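Local coordinates for PnpC (Pseudomonas putida, PDB 3N9T), which probably cleaves the aromatic ring of hydroxyquinol between its neighbouring hydroxyl-bearing carbons with molecular oxygen, as an iron(III)-dependent intradiol dioxygenase, at residues A[125-136]-A[181-190]; A[254-264]-A[276-284]. All blocks are in the same frame, centred on the assembly; numbering follows the deposited sequence.

Contact 1. Residues A[125-136]-A[181-190]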
loop_
_atom_site.group_PDB
_atom_site.type_symbol
_atom_site.label_atom_id
_atom_site.label_comp_id
_atom_site.label_asym_id
_atom_site.label_seq_id
_atom_site.Cartn_x
_atom_site.Cartn_y
_atom_site.Cartn_z
ATOM N N THR A 125 33.132 -14.783 17.608
ATOM C CA THR A 125 33.662 -15.087 16.261
ATOM C C THR A 125 34.838 -14.169 15.851
ATOM O O THR A 125 35.239 -13.289 16.605
ATOM C CB THR A 125 32.540 -15.072 15.196
ATOM O OG1 THR A 125 31.866 -13.806 15.197
ATOM C CG2 THR A 125 31.506 -16.171 15.497
ATOM N N ASP A 126 35.390 -14.413 14.666
ATOM C CA ASP A 126 36.494 -13.626 14.050
ATOM C C ASP A 126 36.116 -12.181 13.781
ATOM O O ASP A 126 35.022 -11.931 13.271
ATOM C CB ASP A 126 36.795 -14.172 12.619
ATOM C CG ASP A 126 37.580 -15.472 12.617
ATOM O OD1 ASP A 126 37.977 -15.950 13.721
ATOM O OD2 ASP A 126 37.804 -16.006 11.480
ATOM N N GLY A 127 37.039 -11.246 13.980
ATOM C CA GLY A 127 36.752 -9.883 13.504
ATOM C C GLY A 127 37.883 -9.029 14.004
ATOM O O GLY A 127 38.776 -9.536 14.624
ATOM N N VAL A 128 37.835 -7.735 13.734
ATOM C CA VAL A 128 38.838 -6.816 14.224
ATOM C C VAL A 128 38.402 -6.356 15.666
ATOM O O VAL A 128 37.335 -5.748 15.832
ATOM C CB VAL A 128 38.932 -5.554 13.315
ATOM C CG1 VAL A 128 39.912 -4.529 13.934
ATOM C CG2 VAL A 128 39.291 -5.939 11.803
ATOM N N PRO A 129 39.230 -6.633 16.692
ATOM C CA PRO A 129 38.831 -6.347 18.112
ATOM C C PRO A 129 38.550 -4.856 18.320
ATOM O O PRO A 129 39.248 -4.009 17.722
ATOM C CB PRO A 129 40.093 -6.794 18.918
ATOM C CG PRO A 129 40.634 -8.010 18.006
ATOM C CD PRO A 129 40.575 -7.279 16.624
ATOM N N ALA A 130 37.518 -4.518 19.109
ATOM C CA ALA A 130 37.241 -3.103 19.354
ATOM C C ALA A 130 36.788 -2.961 20.801
ATOM O O ALA A 130 36.148 -3.833 21.333
ATOM C CB ALA A 130 36.123 -2.584 18.378
ATOM N N LEU A 131 37.088 -1.833 21.392
ATOM C CA LEU A 131 36.483 -1.513 22.715
ATOM C C LEU A 131 35.466 -0.414 22.447
ATOM O O LEU A 131 35.862 0.655 21.908
ATOM C CB LEU A 131 37.548 -0.950 23.646
ATOM C CG LEU A 131 37.028 -0.460 25.023
ATOM C CD1 LEU A 131 36.323 -1.642 25.793
ATOM C CD2 LEU A 131 38.212 0.141 25.810
ATOM N N VAL A 132 34.174 -0.650 22.758
ATOM C CA VAL A 132 33.162 0.417 22.655
ATOM C C VAL A 132 32.869 0.814 24.093
ATOM O O VAL A 132 32.489 -0.019 24.905
ATOM C CB VAL A 132 31.876 -0.047 21.878
ATOM C CG1 VAL A 132 30.783 1.117 21.932
ATOM C CG2 VAL A 132 32.216 -0.410 20.414
ATOM N N TYR A 133 33.112 2.054 24.460
ATOM C CA TYR A 133 32.955 2.445 25.852
ATOM C C TYR A 133 32.422 3.881 25.952
ATOM O O TYR A 133 32.366 4.619 24.948
ATOM C CB TYR A 133 34.313 2.287 26.611
ATOM C CG TYR A 133 35.350 3.317 26.292
ATOM C CD1 TYR A 133 35.862 3.462 24.974
ATOM C CD2 TYR A 133 35.949 4.064 27.312
ATOM C CE1 TYR A 133 36.845 4.445 24.672
ATOM C CE2 TYR A 133 36.948 5.026 27.028
ATOM C CZ TYR A 133 37.402 5.183 25.719
ATOM O OH TYR A 133 38.362 6.129 25.449
ATOM N N GLY A 134 32.021 4.290 27.163
ATOM C CA GLY A 134 31.470 5.647 27.305
ATOM C C GLY A 134 30.650 5.740 28.587
ATOM O O GLY A 134 30.966 5.089 29.578
ATOM N N ARG A 135 29.656 6.608 28.576
ATOM C CA ARG A 135 28.844 6.858 29.760
ATOM C C ARG A 135 27.401 6.936 29.376
ATOM O O ARG A 135 27.072 7.105 28.206
ATOM C CB ARG A 135 29.298 8.158 30.438
ATOM C CG ARG A 135 30.885 8.198 30.772
ATOM C CD ARG A 135 31.343 9.594 31.278
ATOM N NE ARG A 135 30.958 9.686 32.673
ATOM C CZ ARG A 135 30.757 10.816 33.370
ATOM N NH1 ARG A 135 30.861 12.027 32.788
ATOM N NH2 ARG A 135 30.423 10.700 34.672
ATOM N N VAL A 136 26.532 6.720 30.358
ATOM C CA VAL A 136 25.130 7.054 30.204
ATOM C C VAL A 136 24.856 8.216 31.171
ATOM O O VAL A 136 25.126 8.107 32.352
ATOM C CB VAL A 136 24.261 5.861 30.511
ATOM C CG1 VAL A 136 22.728 6.256 30.344
ATOM C CG2 VAL A 136 24.642 4.662 29.567
ATOM N N ASP A 181 29.881 5.557 38.136
ATOM C CA ASP A 181 30.125 6.844 37.459
ATOM C C ASP A 181 29.443 6.891 36.091
ATOM O O ASP A 181 29.803 7.710 35.279
ATOM C CB ASP A 181 31.621 7.092 37.319
ATOM C CG ASP A 181 32.347 7.027 38.677
ATOM O OD1 ASP A 181 31.986 7.840 39.554
ATOM O OD2 ASP A 181 33.253 6.166 38.870
ATOM N N GLY A 182 28.474 6.000 35.861
ATOM C CA GLY A 182 27.705 5.973 34.592
ATOM C C GLY A 182 28.499 5.376 33.403
ATOM O O GLY A 182 28.047 5.404 32.276
ATOM N N CYS A 183 29.670 4.813 33.675
ATOM C CA CYS A 183 30.579 4.296 32.655
ATOM C C CYS A 183 30.151 2.896 32.242
ATOM O O CYS A 183 29.734 2.063 33.096
ATOM C CB CYS A 183 32.027 4.291 33.199
ATOM S SG CYS A 183 32.650 5.943 33.462
ATOM N N PHE A 184 30.276 2.643 30.941
ATOM C CA PHE A 184 30.113 1.275 30.439
ATOM C C PHE A 184 31.304 0.910 29.516
ATOM O O PHE A 184 31.958 1.788 28.981
ATOM C CB PHE A 184 28.794 1.166 29.664
ATOM C CG PHE A 184 28.795 1.880 28.375
ATOM C CD1 PHE A 184 29.215 1.223 27.206
ATOM C CD2 PHE A 184 28.351 3.180 28.305
ATOM C CE1 PHE A 184 29.257 1.884 25.990
ATOM C CE2 PHE A 184 28.362 3.850 27.090
ATOM C CZ PHE A 184 28.827 3.224 25.943
ATOM N N ALA A 185 31.527 -0.367 29.308
ATOM C CA ALA A 185 32.550 -0.817 28.398
ATOM C C ALA A 185 32.211 -2.200 27.867
ATOM O O ALA A 185 31.776 -3.134 28.596
ATOM C CB ALA A 185 33.956 -0.784 29.078
ATOM N N ILE A 186 32.361 -2.307 26.556
ATOM C CA ILE A 186 31.933 -3.460 25.781
ATOM C C ILE A 186 33.121 -3.859 24.888
ATOM O O ILE A 186 33.588 -3.051 24.091
ATOM C CB ILE A 186 30.790 -3.013 24.813
ATOM C CG1 ILE A 186 29.540 -2.559 25.625
ATOM C CG2 ILE A 186 30.469 -4.171 23.844
ATOM C CD1 ILE A 186 28.423 -1.870 24.780
ATOM N N GLN A 187 33.595 -5.099 24.987
ATOM C CA GLN A 187 34.577 -5.563 24.002
ATOM C C GLN A 187 33.816 -6.328 22.936
ATOM O O GLN A 187 32.938 -7.140 23.241
ATOM C CB GLN A 187 35.676 -6.442 24.639
ATOM C CG GLN A 187 36.777 -5.614 25.367
ATOM C CD GLN A 187 37.923 -6.530 25.876
ATOM O OE1 GLN A 187 37.892 -7.016 27.008
ATOM N NE2 GLN A 187 38.892 -6.782 25.032
ATOM N N THR A 188 34.183 -6.051 21.681
ATOM C CA THR A 188 33.516 -6.633 20.553
ATOM C C THR A 188 34.441 -6.661 19.330
ATOM O O THR A 188 35.681 -6.527 19.441
ATOM C CB THR A 188 32.154 -5.921 20.305
ATOM O OG1 THR A 188 31.380 -6.619 19.325
ATOM C CG2 THR A 188 32.269 -4.395 19.968
ATOM N N THR A 189 33.841 -6.846 18.166
ATOM C CA THR A 189 34.600 -6.587 16.920
ATOM C C THR A 189 34.016 -5.405 16.174
ATOM O O THR A 189 32.869 -5.052 16.404
ATOM C CB THR A 189 34.632 -7.805 16.028
ATOM O OG1 THR A 189 33.304 -8.238 15.766
ATOM C CG2 THR A 189 35.503 -8.938 16.649
ATOM N N VAL A 190 34.821 -4.763 15.312
ATOM C CA VAL A 190 34.360 -3.609 14.602
ATOM C C VAL A 190 33.158 -4.057 13.769
ATOM O O VAL A 190 33.224 -5.044 13.056
ATOM C CB VAL A 190 35.433 -2.972 13.709
ATOM C CG1 VAL A 190 34.833 -1.796 12.953
ATOM C CG2 VAL A 190 36.643 -2.547 14.520
HETATM O O HOH W 1 35.328 -6.577 12.295
#
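Phe184 lays its ring over the backbone of Tyr133 and Gly134 on the facing strand, in a pair of antiparallel strands, 129-136 and 183-189, that belongs to the beta-sheet core of an intradiol dioxygenase. CG stands between the backbone N and the carbonyl carbon (chi1 70°), which swings the ring across to the partner strand. From CB outward, CG lies 4.1 Å from Gly134 O; CD2 and CE2 close on the Gly134 carbonyl group, CE2 coming within 3.3 Å of Gly134 C; CE1 reaches the Tyr133 carbonyl carbon, and CZ sits 3.6 Å from Gly134 N. Glycine suits this place, since a side chain at Gly134 would press on Phe184 CE2 and, at these backbone angles, its CB would also be pushed against the Tyr133 carbonyl O. Trading Phe184 for an alanine would probably open a gap over the Tyr133-Gly134 peptide and take one packing partner from Val136.

Along the strands, Phe184 N bonds Gly134 O at 2.9 Å, and paired bonds link Val132 with Ile186 and Ala130 with Thr188. At the far end Arg135 bends at chi3 (79°) and points NH2 at Asp181 O, 3.1 Å away and in the guanidinium plane; its CG touches Cys183 SG at 3.9 Å. Val128 N and Val190 O share a water at the other end.

Phe184 and Ile186 pack on strand 148-152 through Leu149 and Val151, while Thr188 OG1 bonds Gln153. Tyr133, on the opposite face, sends its hydroxyl to Asp268 and Arg262, and the other edge of strand 129-138 pairs in parallel with strand 278-287.

Contact 2. Residues A[254-264]-A[276-284]; sequences SLQVKYEDRPA and YPYKSAYYE
Tyr259 spreads its ring over the methyl of Ala281, whose CB stands 3.7 Å from the ring centroid and only 5° off the normal, a centred CH-pi contact. It belongs to an antiparallel pair, strands 256-262 and 278-284, in the beta-sheet core of the intradiol dioxygenase fold. Backbone bonds join Glu260 with Ser280 and Arg262 with Tyr278; the bond from Arg262 N to Tyr278 O, 2.8 Å, is nearly straight at 165°.

A second CH-pi contact follows: Arg262 CB lies over the Tyr278 ring, toward its rim. The arginine then bends at chi2 (-65°), bringing its guanidinium face over Ser280 CB. NE meets Glu260 OE1 at 3.0 Å on that oxygen's anti lone pair, while NH1 forms a salt bridge with Asp266, so the cation probably shares its charge between two carboxylates. Beside it, Lys279 and Asp261 run alongside each other as a salt-bridged pair, although the aspartate oxygen is less surely placed. At the break in the first strand, a water joins Lys258 O to Tyr282 N; before it, Val257 CG2 packs at the edge of the Tyr283 ring. That tyrosine's OH donates to Ser254 O at 2.8 Å, from above the carbonyl plane.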
loop_
_atom_site.group_PDB
_atom_site.type_symbol
_atom_site.label_atom_id
_atom_site.label_comp_id
_atom_site.label_asym_id
_atom_site.label_seq_id
_atom_site.Cartn_x
_atom_site.Cartn_y
_atom_site.Cartn_z
ATOM N N SER A 254 24.484 12.886 14.699
ATOM C CA SER A 254 24.933 12.696 16.054
ATOM C C SER A 254 25.165 11.214 16.475
ATOM O O SER A 254 25.762 10.978 17.542
ATOM C CB SER A 254 23.929 13.332 17.010
ATOM O OG SER A 254 22.705 12.568 17.031
ATOM N N LEU A 255 24.712 10.250 15.665
ATOM C CA LEU A 255 24.837 8.792 16.025
ATOM C C LEU A 255 26.077 8.146 15.395
ATOM O O LEU A 255 26.203 6.907 15.353
ATOM C CB LEU A 255 23.579 8.048 15.508
ATOM C CG LEU A 255 22.286 8.570 16.163
ATOM C CD1 LEU A 255 21.072 7.768 15.635
ATOM C CD2 LEU A 255 22.364 8.482 17.705
ATOM N N GLN A 256 26.962 8.965 14.822
ATOM C CA GLN A 256 28.156 8.469 14.207
ATOM C C GLN A 256 29.221 8.494 15.296
ATOM O O GLN A 256 29.247 9.358 16.191
ATOM C CB GLN A 256 28.598 9.372 13.042
ATOM C CG GLN A 256 27.527 9.605 12.024
ATOM C CD GLN A 256 27.970 10.452 10.857
ATOM O OE1 GLN A 256 29.173 10.735 10.668
ATOM N NE2 GLN A 256 27.000 10.812 10.022
ATOM N N VAL A 257 30.077 7.508 15.280
ATOM C CA VAL A 257 31.145 7.497 16.268
ATOM C C VAL A 257 32.396 6.962 15.536
ATOM O O VAL A 257 32.320 6.006 14.751
ATOM C CB VAL A 257 30.748 6.611 17.498
ATOM C CG1 VAL A 257 30.653 5.092 17.094
ATOM C CG2 VAL A 257 31.711 6.846 18.590
ATOM N N LYS A 258 33.537 7.572 15.807
ATOM C CA LYS A 258 34.803 7.172 15.242
ATOM C C LYS A 258 35.453 5.946 15.942
ATOM O O LYS A 258 35.631 5.934 17.151
ATOM C CB LYS A 258 35.717 8.405 15.355
ATOM C CG LYS A 258 37.170 8.183 14.891
ATOM C CD LYS A 258 37.322 8.224 13.401
ATOM C CE LYS A 258 38.819 8.486 13.096
ATOM N NZ LYS A 258 39.090 8.336 11.632
ATOM N N TYR A 259 35.776 4.911 15.192
ATOM C CA TYR A 259 36.562 3.818 15.730
ATOM C C TYR A 259 38.082 4.160 15.567
ATOM O O TYR A 259 38.641 3.915 14.513
ATOM C CB TYR A 259 36.196 2.506 15.071
ATOM C CG TYR A 259 34.862 1.939 15.553
ATOM C CD1 TYR A 259 33.661 2.497 15.145
ATOM C CD2 TYR A 259 34.829 0.826 16.371
ATOM C CE1 TYR A 259 32.407 1.973 15.582
ATOM C CE2 TYR A 259 33.615 0.284 16.827
ATOM C CZ TYR A 259 32.405 0.868 16.434
ATOM O OH TYR A 259 31.259 0.279 16.875
ATOM N N GLU A 260 38.690 4.762 16.597
ATOM C CA GLU A 260 40.097 5.264 16.518
ATOM C C GLU A 260 41.059 4.140 16.714
ATOM O O GLU A 260 40.751 3.165 17.390
ATOM C CB GLU A 260 40.384 6.296 17.608
ATOM C CG GLU A 260 39.362 7.389 17.738
ATOM C CD GLU A 260 39.771 8.438 18.766
ATOM O OE1 GLU A 260 40.586 8.137 19.674
ATOM O OE2 GLU A 260 39.310 9.580 18.629
ATOM N N ASP A 261 42.235 4.254 16.133
ATOM C CA ASP A 261 43.271 3.233 16.336
ATOM C C ASP A 261 44.021 3.616 17.589
ATOM O O ASP A 261 44.461 4.724 17.714
ATOM C CB ASP A 261 44.187 3.142 15.103
ATOM C CG ASP A 261 43.393 2.854 13.827
ATOM O OD1 ASP A 261 43.126 1.666 13.572
ATOM O OD2 ASP A 261 43.010 3.819 13.107
ATOM N N ARG A 262 44.092 2.727 18.567
ATOM C CA ARG A 262 44.743 3.078 19.821
ATOM C C ARG A 262 45.945 2.186 20.083
ATOM O O ARG A 262 45.936 1.041 19.650
ATOM C CB ARG A 262 43.780 2.877 20.998
ATOM C CG ARG A 262 42.597 3.811 20.979
ATOM C CD ARG A 262 43.045 5.250 21.161
ATOM N NE ARG A 262 41.812 5.985 21.375
ATOM C CZ ARG A 262 41.248 6.099 22.576
ATOM N NH1 ARG A 262 41.854 5.563 23.634
ATOM N NH2 ARG A 262 40.087 6.744 22.707
ATOM N N PRO A 263 46.906 2.680 20.911
ATOM C CA PRO A 263 48.147 1.936 21.265
ATOM C C PRO A 263 47.805 0.859 22.251
ATOM O O PRO A 263 46.793 0.991 22.984
ATOM C CB PRO A 263 49.015 3.002 21.945
ATOM C CG PRO A 263 48.072 4.094 22.402
ATOM C CD PRO A 263 46.898 4.062 21.440
ATOM N N ALA A 264 48.594 -0.205 22.284
ATOM C CA ALA A 264 48.489 -1.159 23.397
ATOM C C ALA A 264 48.672 -0.404 24.698
ATOM O O ALA A 264 49.419 0.573 24.738
ATOM C CB ALA A 264 49.483 -2.266 23.288
ATOM N N TYR A 276 46.875 -5.454 23.244
ATOM C CA TYR A 276 47.388 -5.099 21.930
ATOM C C TYR A 276 46.787 -3.809 21.398
ATOM O O TYR A 276 45.769 -3.343 21.924
ATOM C CB TYR A 276 47.187 -6.233 20.915
ATOM C CG TYR A 276 47.418 -7.600 21.547
ATOM C CD1 TYR A 276 48.734 -8.082 21.803
ATOM C CD2 TYR A 276 46.327 -8.369 21.959
ATOM C CE1 TYR A 276 48.944 -9.323 22.445
ATOM C CE2 TYR A 276 46.514 -9.614 22.596
ATOM C CZ TYR A 276 47.811 -10.082 22.838
ATOM O OH TYR A 276 47.927 -11.304 23.461
ATOM N N PRO A 277 47.396 -3.248 20.330
ATOM C CA PRO A 277 46.837 -2.084 19.661
ATOM C C PRO A 277 45.443 -2.465 19.174
ATOM O O PRO A 277 45.208 -3.632 18.823
ATOM C CB PRO A 277 47.801 -1.880 18.465
ATOM C CG PRO A 277 49.075 -2.398 18.947
ATOM C CD PRO A 277 48.651 -3.668 19.679
ATOM N N TYR A 278 44.495 -1.528 19.196
ATOM C CA TYR A 278 43.085 -1.961 19.072
ATOM C C TYR A 278 42.248 -0.823 18.559
ATOM O O TYR A 278 42.700 0.335 18.526
ATOM C CB TYR A 278 42.515 -2.488 20.438
ATOM C CG TYR A 278 42.465 -1.411 21.499
ATOM C CD1 TYR A 278 43.601 -1.038 22.189
ATOM C CD2 TYR A 278 41.255 -0.759 21.810
ATOM C CE1 TYR A 278 43.550 -0.004 23.173
ATOM C CE2 TYR A 278 41.203 0.238 22.721
ATOM C CZ TYR A 278 42.360 0.615 23.429
ATOM O OH TYR A 278 42.320 1.622 24.400
ATOM N N LYS A 279 41.023 -1.139 18.146
ATOM C CA LYS A 279 40.097 -0.067 17.738
ATOM C C LYS A 279 39.157 0.356 18.891
ATOM O O LYS A 279 38.717 -0.491 19.621
ATOM C CB LYS A 279 39.288 -0.515 16.510
ATOM C CG LYS A 279 40.165 -1.001 15.315
ATOM C CD LYS A 279 40.337 0.212 14.346
ATOM C CE LYS A 279 41.061 -0.219 13.026
ATOM N NZ LYS A 279 41.007 0.959 12.074
ATOM N N SER A 280 38.866 1.657 19.026
ATOM C CA SER A 280 38.099 2.131 20.177
ATOM C C SER A 280 37.108 3.166 19.761
ATOM O O SER A 280 37.487 4.123 19.060
ATOM C CB SER A 280 38.987 2.899 21.169
ATOM O OG SER A 280 38.341 2.788 22.421
ATOM N N ALA A 281 35.884 3.029 20.240
ATOM C CA ALA A 281 34.821 4.003 19.962
ATOM C C ALA A 281 34.201 4.453 21.315
ATOM O O ALA A 281 33.794 3.599 22.135
ATOM C CB ALA A 281 33.788 3.373 19.072
ATOM N N TYR A 282 34.132 5.762 21.511
ATOM C CA TYR A 282 33.750 6.342 22.786
ATOM C C TYR A 282 32.450 7.074 22.587
ATOM O O TYR A 282 32.375 7.949 21.695
ATOM C CB TYR A 282 34.807 7.392 23.292
ATOM C CG TYR A 282 34.380 8.021 24.627
ATOM C CD1 TYR A 282 34.527 7.333 25.808
ATOM C CD2 TYR A 282 33.819 9.305 24.662
ATOM C CE1 TYR A 282 34.109 7.877 27.009
ATOM C CE2 TYR A 282 33.442 9.869 25.825
ATOM C CZ TYR A 282 33.565 9.150 26.995
ATOM O OH TYR A 282 33.144 9.672 28.175
ATOM N N TYR A 283 31.447 6.802 23.414
ATOM C CA TYR A 283 30.190 7.498 23.211
ATOM C C TYR A 283 29.458 7.865 24.501
ATOM O O TYR A 283 29.344 7.021 25.384
ATOM C CB TYR A 283 29.271 6.713 22.256
ATOM C CG TYR A 283 28.100 7.599 21.671
ATOM C CD1 TYR A 283 28.303 8.374 20.536
ATOM C CD2 TYR A 283 26.837 7.643 22.291
ATOM C CE1 TYR A 283 27.297 9.169 19.996
ATOM C CE2 TYR A 283 25.809 8.416 21.757
ATOM C CZ TYR A 283 26.056 9.190 20.613
ATOM O OH TYR A 283 25.065 9.942 20.046
ATOM N N GLU A 284 28.967 9.103 24.606
ATOM C CA GLU A 284 28.137 9.422 25.793
ATOM C C GLU A 284 26.627 9.508 25.453
ATOM O O GLU A 284 26.177 10.409 24.700
ATOM C CB GLU A 284 28.617 10.674 26.508
ATOM C CG GLU A 284 30.071 10.532 26.916
ATOM C CD GLU A 284 30.588 11.768 27.648
ATOM O OE1 GLU A 284 30.005 12.855 27.467
ATOM O OE2 GLU A 284 31.573 11.629 28.393
HETATM O O HOH W 2 35.583 7.395 19.339
HETATM O O HOH W 3 37.945 6.588 21.033
#

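Contact 1 closes before contact 2 opens along the chain, yet their centres lie only 9 Å apart, because strands 129-138 and 278-287 are parallel neighbours in one mixed sheet. The order across it is therefore 183-189, 129-138, 278-287, 256-262. Leu131 N to Lys279 O and Tyr133 O to Tyr283 N, each 2.8 Å, are probable hydrogen bonds across the middle seam. A late part of the catalytic domain is thus stitched to its first long strand. Both contacts stand back from the iron, with Thr188 about 13 Å and Tyr259 about 12 Å from it by side chain, and the side chain of Tyr259 about 7 Å from that of the iron ligand His218.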